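Local structure of beta-lactamase (Francisella tularensis subsp. tularensis, 3P09) at residues 28-32 with 52-56; 61-65 with 238-242; 185-190 with 202-206. The protein probably hydrolyses the amide bond of beta-lactam antibiotics to give substituted beta-amino acids, as a member of the class A beta-lactamases linked to antibiotic resistance. All blocks are in the same frame, centred on the assembly; numbering follows the deposited sequence.

Overall arrangement
The three contacts sample the alpha-helical and beta-sheet body of the enzyme at different depths. The centre of contact 1 lies about 19 Å from the centre of the chain; this partly buried contact joins helix 24-35 to the edge strand 53-54. Contact 2, its centre about 6 Å from that of the chain, is fully buried and meets the same antiparallel sheet at strand 239-246. Contact 3 is a buried helix-helix contact nested in the loop that contact 2 closes; the two touch where I185 CD1 lies 3.7 Å from V242 O. Chemistry follows place: aromatic packing with a carboxylate and water in contact 1, a buried asparagine holding backbone carbonyls in contact 2, and apolar packing in contact 3.

Contact 1: 28-32 with 52-56; sequences FKNLE and IKYNE. With SO4 (sulfate ion), chain D.
F28 lays its CB over one face of the Y54 ring, 3.5 Å from the ring centroid and only 5° off the normal, a CH-pi contact. Residues 28-32 form a regular helical turn, with E32 N hydrogen-bonded to F28 O at 3.2 Å, while 53-54 are extended and N55 turns the chain with left-handed backbone angles (50/38). The backbones are nearest at F28 and Y54, whose CA atoms are 7.5 Å apart. F28 (chi1 m) and Y54 (chi1 t) both point toward the opposing segment; their ring planes are inclined at 54° with centroids 5.4 Å apart. F28 CD2 also meets Y54 CB at 3.6 Å, and F28 CE2 reaches I52 CG2 at 4.0 Å. One helical turn on, E32 (m, t) receives the hydrogen bond from Y54 OH on OE1 at 2.9 Å. A water bridges E32 OE1 and N55 ND2, 2.8 Å from each, and N55 ND2 donates a hydrogen bond to I39 O on strand 38-44. K53 points away, its NZ giving a 2.5 Å hydrogen bond to O2 of a sulfate that Y42 OH also binds and that probably comes from the crystallisation liquor. L280 of helix 271-289 packs on F28. Here the N-terminal helix packs on one face of the five-stranded antiparallel sheet at its edge strand 53-54, beside the C-terminal helix, as in the alpha/beta domain of class A beta-lactamases.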
loop_
_atom_site.group_PDB
_atom_site.type_symbol
_atom_site.label_atom_id
_atom_site.label_comp_id
_atom_site.label_asym_id
_atom_site.label_seq_id
_atom_site.Cartn_x
_atom_site.Cartn_y
_atom_site.Cartn_z
ATOM N N PHE A 28 21.593 4.181 -1.683
ATOM C CA PHE A 28 20.680 3.129 -1.253
ATOM C C PHE A 28 21.465 1.928 -0.729
ATOM O O PHE A 28 21.093 1.325 0.273
ATOM C CB PHE A 28 19.746 2.735 -2.397
ATOM C CG PHE A 28 18.832 3.853 -2.830
ATOM C CD1 PHE A 28 18.232 4.673 -1.888
ATOM C CD2 PHE A 28 18.594 4.099 -4.172
ATOM C CE1 PHE A 28 17.400 5.711 -2.277
ATOM C CE2 PHE A 28 17.757 5.141 -4.574
ATOM C CZ PHE A 28 17.159 5.945 -3.625
ATOM N N LYS A 29 22.559 1.588 -1.406
ATOM C CA LYS A 29 23.445 0.522 -0.943
ATOM C C LYS A 29 24.021 0.799 0.448
ATOM O O LYS A 29 24.185 -0.115 1.256
ATOM C CB LYS A 29 24.593 0.300 -1.940
ATOM C CG LYS A 29 25.562 -0.804 -1.535
ATOM C CD LYS A 29 24.893 -2.170 -1.532
ATOM C CE LYS A 29 25.890 -3.254 -1.145
ATOM N NZ LYS A 29 25.358 -4.630 -1.344
ATOM N N ASN A 30 24.336 2.059 0.729
ATOM C CA ASN A 30 24.807 2.421 2.059
ATOM C C ASN A 30 23.747 2.151 3.125
ATOM O O ASN A 30 24.070 1.717 4.232
ATOM C CB ASN A 30 25.281 3.878 2.105
ATOM C CG ASN A 30 26.583 4.094 1.344
ATOM O OD1 ASN A 30 27.339 3.149 1.096
ATOM N ND2 ASN A 30 26.853 5.346 0.975
ATOM N N LEU A 31 22.482 2.396 2.790
ATOM C CA LEU A 31 21.405 2.114 3.735
ATOM C C LEU A 31 21.333 0.624 4.054
ATOM O O LEU A 31 21.109 0.241 5.205
ATOM C CB LEU A 31 20.054 2.608 3.204
ATOM C CG LEU A 31 19.908 4.116 2.960
ATOM C CD1 LEU A 31 18.519 4.418 2.392
ATOM C CD2 LEU A 31 20.141 4.899 4.244
ATOM N N GLU A 32 21.516 -0.211 3.031
ATOM C CA GLU A 32 21.511 -1.662 3.217
ATOM C C GLU A 32 22.661 -2.129 4.108
ATOM O O GLU A 32 22.472 -2.962 4.992
ATOM C CB GLU A 32 21.538 -2.385 1.861
ATOM C CG GLU A 32 20.172 -2.368 1.175
ATOM C CD GLU A 32 20.195 -2.865 -0.264
ATOM O OE1 GLU A 32 21.283 -2.926 -0.868
ATOM O OE2 GLU A 32 19.108 -3.188 -0.799
ATOM N N ILE A 52 13.768 7.129 -10.660
ATOM C CA ILE A 52 14.638 6.587 -9.613
ATOM C C ILE A 52 14.198 5.172 -9.250
ATOM O O ILE A 52 13.029 4.941 -8.955
ATOM C CB ILE A 52 14.581 7.456 -8.343
ATOM C CG1 ILE A 52 14.749 8.940 -8.703
ATOM C CG2 ILE A 52 15.639 7.019 -7.345
ATOM C CD1 ILE A 52 14.524 9.898 -7.538
ATOM N N LYS A 53 15.119 4.220 -9.279
ATOM C CA LYS A 53 14.749 2.831 -9.025
ATOM C C LYS A 53 15.932 2.082 -8.422
ATOM O O LYS A 53 17.078 2.381 -8.727
ATOM C CB LYS A 53 14.307 2.158 -10.327
ATOM C CG LYS A 53 15.358 2.232 -11.415
ATOM C CD LYS A 53 14.857 1.764 -12.779
ATOM C CE LYS A 53 15.944 2.023 -13.827
ATOM N NZ LYS A 53 15.649 1.434 -15.155
ATOM N N TYR A 54 15.655 1.123 -7.549
ATOM C CA TYR A 54 16.720 0.347 -6.931
ATOM C C TYR A 54 16.124 -0.945 -6.412
ATOM O O TYR A 54 15.136 -0.911 -5.675
ATOM C CB TYR A 54 17.331 1.147 -5.789
ATOM C CG TYR A 54 18.516 0.488 -5.119
ATOM C CD1 TYR A 54 18.350 -0.284 -3.973
ATOM C CD2 TYR A 54 19.798 0.646 -5.623
ATOM C CE1 TYR A 54 19.426 -0.884 -3.351
ATOM C CE2 TYR A 54 20.892 0.050 -4.995
ATOM C CZ TYR A 54 20.692 -0.713 -3.862
ATOM O OH TYR A 54 21.752 -1.315 -3.222
ATOM N N ASN A 55 16.703 -2.080 -6.810
ATOM C CA ASN A 55 16.109 -3.379 -6.521
ATOM C C ASN A 55 14.642 -3.412 -6.920
ATOM O O ASN A 55 13.826 -3.996 -6.212
ATOM C CB ASN A 55 16.210 -3.703 -5.021
ATOM C CG ASN A 55 17.572 -4.235 -4.625
ATOM O OD1 ASN A 55 18.250 -4.892 -5.421
ATOM N ND2 ASN A 55 17.976 -3.964 -3.384
ATOM N N GLU A 56 14.292 -2.777 -8.036
ATOM C CA GLU A 56 12.880 -2.561 -8.333
ATOM C C GLU A 56 12.151 -3.842 -8.745
ATOM O O GLU A 56 10.925 -3.859 -8.822
ATOM C CB GLU A 56 12.696 -1.479 -9.403
ATOM C CG GLU A 56 13.079 -1.896 -10.808
ATOM C CD GLU A 56 14.568 -1.773 -11.084
ATOM O OE1 GLU A 56 15.339 -1.514 -10.137
ATOM O OE2 GLU A 56 14.969 -1.925 -12.257
HETATM S S SO4 D . 12.177 1.393 -15.797
HETATM O O1 SO4 D . 12.537 2.740 -15.361
HETATM O O2 SO4 D . 13.386 0.590 -15.957
HETATM O O3 SO4 D . 11.315 0.758 -14.807
HETATM O O4 SO4 D . 11.473 1.468 -17.074
HETATM O O HOH W 1 20.692 -4.693 -2.944
#

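Contact 2: 61-65 with 238-242; sequences PICSV and ATNDV
Residues 61-65 leave the short strand 60-61 and curl into a 3-10 turn, V65 N hydrogen-bonded to I62 O at 3.2 Å, with C63 at positive phi (55/-146); residues 239-242 run extended in the central sheet. CA atoms pair at P61 and A238 (6.4 Å) and at V65 and N240 (7.3 Å). A238, N240 and V242 point toward the loop, T239 and D241 away. N240 (chi1 m) gives its amide to the loop backbone: ND2 donates a hydrogen bond to P61 O at 2.9 Å and nearly straight (165°), and more weakly to I62 O at 3.2 Å. A water lies 2.9 Å from both P61 O and N240 OD1. Van der Waals contacts continue along the strand: P61 CB and C63 SG lie 3.9 and 3.8 Å from A238 CB, V65 CG2 meets N240 CB at 3.7 Å, and V65 CG1 meets V242 CG2 at 3.9 Å. C63 is further tied to C233 by a disulfide. S64 lies on this turn, its OG hydrogen-bonded to K67 NZ and its side chain against K229 of strand 225-232, consistent with the serine of the SxxK motif in the active site of class A beta-lactamases.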
loop_
_atom_site.group_PDB
_atom_site.type_symbol
_atom_site.label_atom_id
_atom_site.label_comp_id
_atom_site.label_asym_id
_atom_site.label_seq_id
_atom_site.Cartn_x
_atom_site.Cartn_y
_atom_site.Cartn_z
ATOM N N PRO A 61 7.790 -8.922 0.986
ATOM C CA PRO A 61 6.464 -9.106 1.604
ATOM C C PRO A 61 5.579 -7.876 1.345
ATOM O O PRO A 61 6.032 -6.751 1.560
ATOM C CB PRO A 61 6.788 -9.197 3.101
ATOM C CG PRO A 61 8.200 -9.762 3.133
ATOM C CD PRO A 61 8.899 -9.137 1.930
ATOM N N ILE A 62 4.348 -8.077 0.888
ATOM C CA ILE A 62 3.468 -6.943 0.615
ATOM C C ILE A 62 2.798 -6.450 1.905
ATOM O O ILE A 62 2.562 -5.261 2.073
ATOM C CB ILE A 62 2.417 -7.274 -0.484
ATOM C CG1 ILE A 62 1.709 -5.989 -0.954
ATOM C CG2 ILE A 62 1.416 -8.330 -0.007
ATOM C CD1 ILE A 62 0.724 -6.220 -2.122
ATOM N N CYS A 63 2.518 -7.363 2.828
ATOM C CA CYS A 63 1.896 -6.979 4.093
ATOM C C CYS A 63 0.599 -6.205 3.812
ATOM O O CYS A 63 -0.086 -6.465 2.822
ATOM C CB CYS A 63 2.871 -6.130 4.931
ATOM S SG CYS A 63 4.573 -6.801 5.026
ATOM N N SER A 64 0.286 -5.232 4.661
ATOM C CA SER A 64 -0.960 -4.481 4.555
ATOM C C SER A 64 -1.068 -3.604 3.314
ATOM O O SER A 64 -2.126 -3.056 3.042
ATOM C CB SER A 64 -1.172 -3.617 5.798
ATOM O OG SER A 64 -1.670 -4.407 6.860
ATOM N N VAL A 65 0.009 -3.463 2.554
ATOM C CA VAL A 65 -0.084 -2.658 1.334
ATOM C C VAL A 65 -1.157 -3.206 0.367
ATOM O O VAL A 65 -1.761 -2.459 -0.403
ATOM C CB VAL A 65 1.284 -2.535 0.637
ATOM C CG1 VAL A 65 1.150 -1.809 -0.703
ATOM C CG2 VAL A 65 2.263 -1.787 1.543
ATOM N N ALA A 238 9.846 -6.536 7.766
ATOM C CA ALA A 238 9.153 -6.024 6.577
ATOM C C ALA A 238 8.417 -4.736 6.888
ATOM O O ALA A 238 7.492 -4.711 7.707
ATOM C CB ALA A 238 8.191 -7.074 5.991
ATOM N N THR A 239 8.834 -3.666 6.224
ATOM C CA THR A 239 8.305 -2.333 6.502
ATOM C C THR A 239 8.135 -1.622 5.167
ATOM O O THR A 239 9.116 -1.429 4.450
ATOM C CB THR A 239 9.305 -1.532 7.375
ATOM O OG1 THR A 239 9.819 -2.365 8.429
ATOM C CG2 THR A 239 8.633 -0.304 7.986
ATOM N N ASN A 240 6.897 -1.264 4.813
ATOM C CA ASN A 240 6.630 -0.705 3.481
ATOM C C ASN A 240 5.882 0.611 3.546
ATOM O O ASN A 240 5.150 0.880 4.499
ATOM C CB ASN A 240 5.778 -1.657 2.612
ATOM C CG ASN A 240 6.381 -3.041 2.448
ATOM O OD1 ASN A 240 7.590 -3.233 2.509
ATOM N ND2 ASN A 240 5.518 -4.016 2.199
ATOM N N ASP A 241 6.055 1.436 2.519
ATOM C CA ASP A 241 5.201 2.600 2.355
ATOM C C ASP A 241 5.092 2.868 0.863
ATOM O O ASP A 241 6.106 2.940 0.183
ATOM C CB ASP A 241 5.773 3.816 3.109
ATOM C CG ASP A 241 4.749 4.942 3.275
ATOM O OD1 ASP A 241 3.541 4.721 3.023
ATOM O OD2 ASP A 241 5.155 6.043 3.682
ATOM N N VAL A 242 3.868 2.971 0.348
ATOM C CA VAL A 242 3.674 3.261 -1.080
ATOM C C VAL A 242 2.773 4.478 -1.194
ATOM O O VAL A 242 1.684 4.527 -0.596
ATOM C CB VAL A 242 3.072 2.064 -1.846
ATOM C CG1 VAL A 242 2.942 2.378 -3.341
ATOM C CG2 VAL A 242 3.918 0.816 -1.632
HETATM O O HOH W 2 8.627 -5.932 2.672
#

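Contact 3: 185-190 with 202-206; sequences IYKLAF and FIKYL
Helical segments 185-190 and 202-206 cross with their N-to-C directions at 122° and their axes 10.1 Å apart at closest approach; A189 and I203 bring their CA atoms to 6.0 Å. Within them, A189 N hydrogen-bonds to I185 O (3.1 Å) and L206 N to F202 O (3.2 Å). The aromatic part centres on F202 (chi1 t), which points toward the other helix and receives L188 CB over one ring face, 4.0 Å from the centroid, as a CH-pi contact. Around the same ring, A189 CB lies 4.0 Å from F202 CD2 and I185 CG1 4.2 Å from F202 CE2. Other apolar contacts flank it: I185 CD1 meets L206 CD1 at 3.9 Å, A189 CB meets I203 CG1 at 3.9 Å, and F190 CE1 reaches I203 CD1 at 4.2 Å. A189 O is 3.7 Å from I203 CD1. This hydrogen-bond-free hydrophobic interface joins consecutive helices of the class A fold: F68 of helix 66-80 packs on I185 and L188, L75 on F202, and V242 and I244 of strand 239-246 touch I185.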
loop_
_atom_site.group_PDB
_atom_site.type_symbol
_atom_site.label_atom_id
_atom_site.label_comp_id
_atom_site.label_asym_id
_atom_site.label_seq_id
_atom_site.Cartn_x
_atom_site.Cartn_y
_atom_site.Cartn_z
ATOM N N ILE A 185 -0.333 1.770 -7.869
ATOM C CA ILE A 185 -0.951 2.896 -7.173
ATOM C C ILE A 185 -1.094 4.073 -8.133
ATOM O O ILE A 185 -2.073 4.810 -8.080
ATOM C CB ILE A 185 -0.172 3.292 -5.887
ATOM C CG1 ILE A 185 -1.085 4.075 -4.932
ATOM C CG2 ILE A 185 1.077 4.092 -6.221
ATOM C CD1 ILE A 185 -0.478 4.277 -3.536
ATOM N N TYR A 186 -0.130 4.234 -9.032
ATOM C CA TYR A 186 -0.192 5.329 -10.009
ATOM C C TYR A 186 -1.346 5.099 -10.972
ATOM O O TYR A 186 -2.105 6.015 -11.294
ATOM C CB TYR A 186 1.110 5.408 -10.813
ATOM C CG TYR A 186 1.172 6.620 -11.717
ATOM C CD1 TYR A 186 0.708 6.564 -13.027
ATOM C CD2 TYR A 186 1.675 7.829 -11.250
ATOM C CE1 TYR A 186 0.760 7.687 -13.858
ATOM C CE2 TYR A 186 1.722 8.950 -12.062
ATOM C CZ TYR A 186 1.268 8.873 -13.364
ATOM O OH TYR A 186 1.326 9.992 -14.162
ATOM N N LYS A 187 -1.473 3.861 -11.444
ATOM C CA LYS A 187 -2.513 3.547 -12.414
ATOM C C LYS A 187 -3.888 3.763 -11.792
ATOM O O LYS A 187 -4.799 4.322 -12.427
ATOM C CB LYS A 187 -2.355 2.119 -12.928
ATOM C CG LYS A 187 -3.348 1.726 -14.007
ATOM C CD LYS A 187 -2.811 0.538 -14.802
ATOM C CE LYS A 187 -3.783 0.106 -15.890
ATOM N NZ LYS A 187 -4.098 1.213 -16.839
ATOM N N LEU A 188 -4.036 3.357 -10.536
ATOM C CA LEU A 188 -5.328 3.523 -9.862
ATOM C C LEU A 188 -5.699 4.998 -9.655
ATOM O O LEU A 188 -6.857 5.399 -9.813
ATOM C CB LEU A 188 -5.337 2.768 -8.531
ATOM C CG LEU A 188 -5.502 1.242 -8.642
ATOM C CD1 LEU A 188 -5.213 0.585 -7.318
ATOM C CD2 LEU A 188 -6.909 0.863 -9.138
ATOM N N ALA A 189 -4.718 5.815 -9.306
ATOM C CA ALA A 189 -5.000 7.208 -8.972
ATOM C C ALA A 189 -5.076 8.101 -10.215
ATOM O O ALA A 189 -5.828 9.085 -10.243
ATOM C CB ALA A 189 -3.937 7.726 -7.991
ATOM N N PHE A 190 -4.307 7.757 -11.245
ATOM C CA PHE A 190 -4.157 8.646 -12.401
ATOM C C PHE A 190 -4.422 8.000 -13.755
ATOM O O PHE A 190 -4.507 8.697 -14.770
ATOM C CB PHE A 190 -2.756 9.251 -12.401
ATOM C CG PHE A 190 -2.407 9.936 -11.120
ATOM C CD1 PHE A 190 -3.107 11.063 -10.714
ATOM C CD2 PHE A 190 -1.398 9.458 -10.322
ATOM C CE1 PHE A 190 -2.804 11.691 -9.529
ATOM C CE2 PHE A 190 -1.082 10.084 -9.130
ATOM C CZ PHE A 190 -1.796 11.208 -8.735
ATOM N N PHE A 202 -10.492 7.372 -4.566
ATOM C CA PHE A 202 -9.305 6.617 -4.207
ATOM C C PHE A 202 -8.238 7.541 -3.615
ATOM O O PHE A 202 -7.660 7.270 -2.562
ATOM C CB PHE A 202 -8.777 5.906 -5.452
ATOM C CG PHE A 202 -7.542 5.082 -5.217
ATOM C CD1 PHE A 202 -7.622 3.868 -4.553
ATOM C CD2 PHE A 202 -6.311 5.505 -5.699
ATOM C CE1 PHE A 202 -6.491 3.092 -4.352
ATOM C CE2 PHE A 202 -5.169 4.739 -5.503
ATOM C CZ PHE A 202 -5.257 3.530 -4.832
ATOM N N ILE A 203 -7.981 8.636 -4.309
ATOM C CA ILE A 203 -7.005 9.618 -3.863
ATOM C C ILE A 203 -7.348 10.165 -2.480
ATOM O O ILE A 203 -6.481 10.285 -1.617
ATOM C CB ILE A 203 -6.943 10.780 -4.866
ATOM C CG1 ILE A 203 -6.148 10.341 -6.103
ATOM C CG2 ILE A 203 -6.336 12.021 -4.220
ATOM C CD1 ILE A 203 -6.286 11.289 -7.293
ATOM N N LYS A 204 -8.616 10.496 -2.265
ATOM C CA LYS A 204 -9.029 11.011 -0.961
ATOM C C LYS A 204 -8.800 9.993 0.174
ATOM O O LYS A 204 -8.336 10.357 1.257
ATOM C CB LYS A 204 -10.481 11.506 -1.002
ATOM C CG LYS A 204 -10.987 12.155 0.291
ATOM C CD LYS A 204 -10.109 13.327 0.728
ATOM C CE LYS A 204 -10.828 14.261 1.706
ATOM N NZ LYS A 204 -11.128 13.625 3.022
ATOM N N TYR A 205 -9.111 8.720 -0.064
ATOM C CA TYR A 205 -8.826 7.697 0.952
ATOM C C TYR A 205 -7.345 7.693 1.340
ATOM O O TYR A 205 -6.984 7.626 2.520
ATOM C CB TYR A 205 -9.127 6.289 0.440
ATOM C CG TYR A 205 -10.566 5.909 0.173
ATOM C CD1 TYR A 205 -11.595 6.254 1.039
ATOM C CD2 TYR A 205 -10.877 5.141 -0.948
ATOM C CE1 TYR A 205 -12.922 5.858 0.766
ATOM C CE2 TYR A 205 -12.171 4.745 -1.224
ATOM C CZ TYR A 205 -13.190 5.095 -0.370
ATOM O OH TYR A 205 -14.467 4.669 -0.708
ATOM N N LEU A 206 -6.483 7.694 0.333
ATOM C CA LEU A 206 -5.042 7.631 0.562
ATOM C C LEU A 206 -4.550 8.851 1.334
ATOM O O LEU A 206 -3.667 8.753 2.199
ATOM C CB LEU A 206 -4.317 7.544 -0.777
ATOM C CG LEU A 206 -4.436 6.225 -1.539
ATOM C CD1 LEU A 206 -3.721 6.401 -2.866
ATOM C CD2 LEU A 206 -3.854 5.055 -0.741
#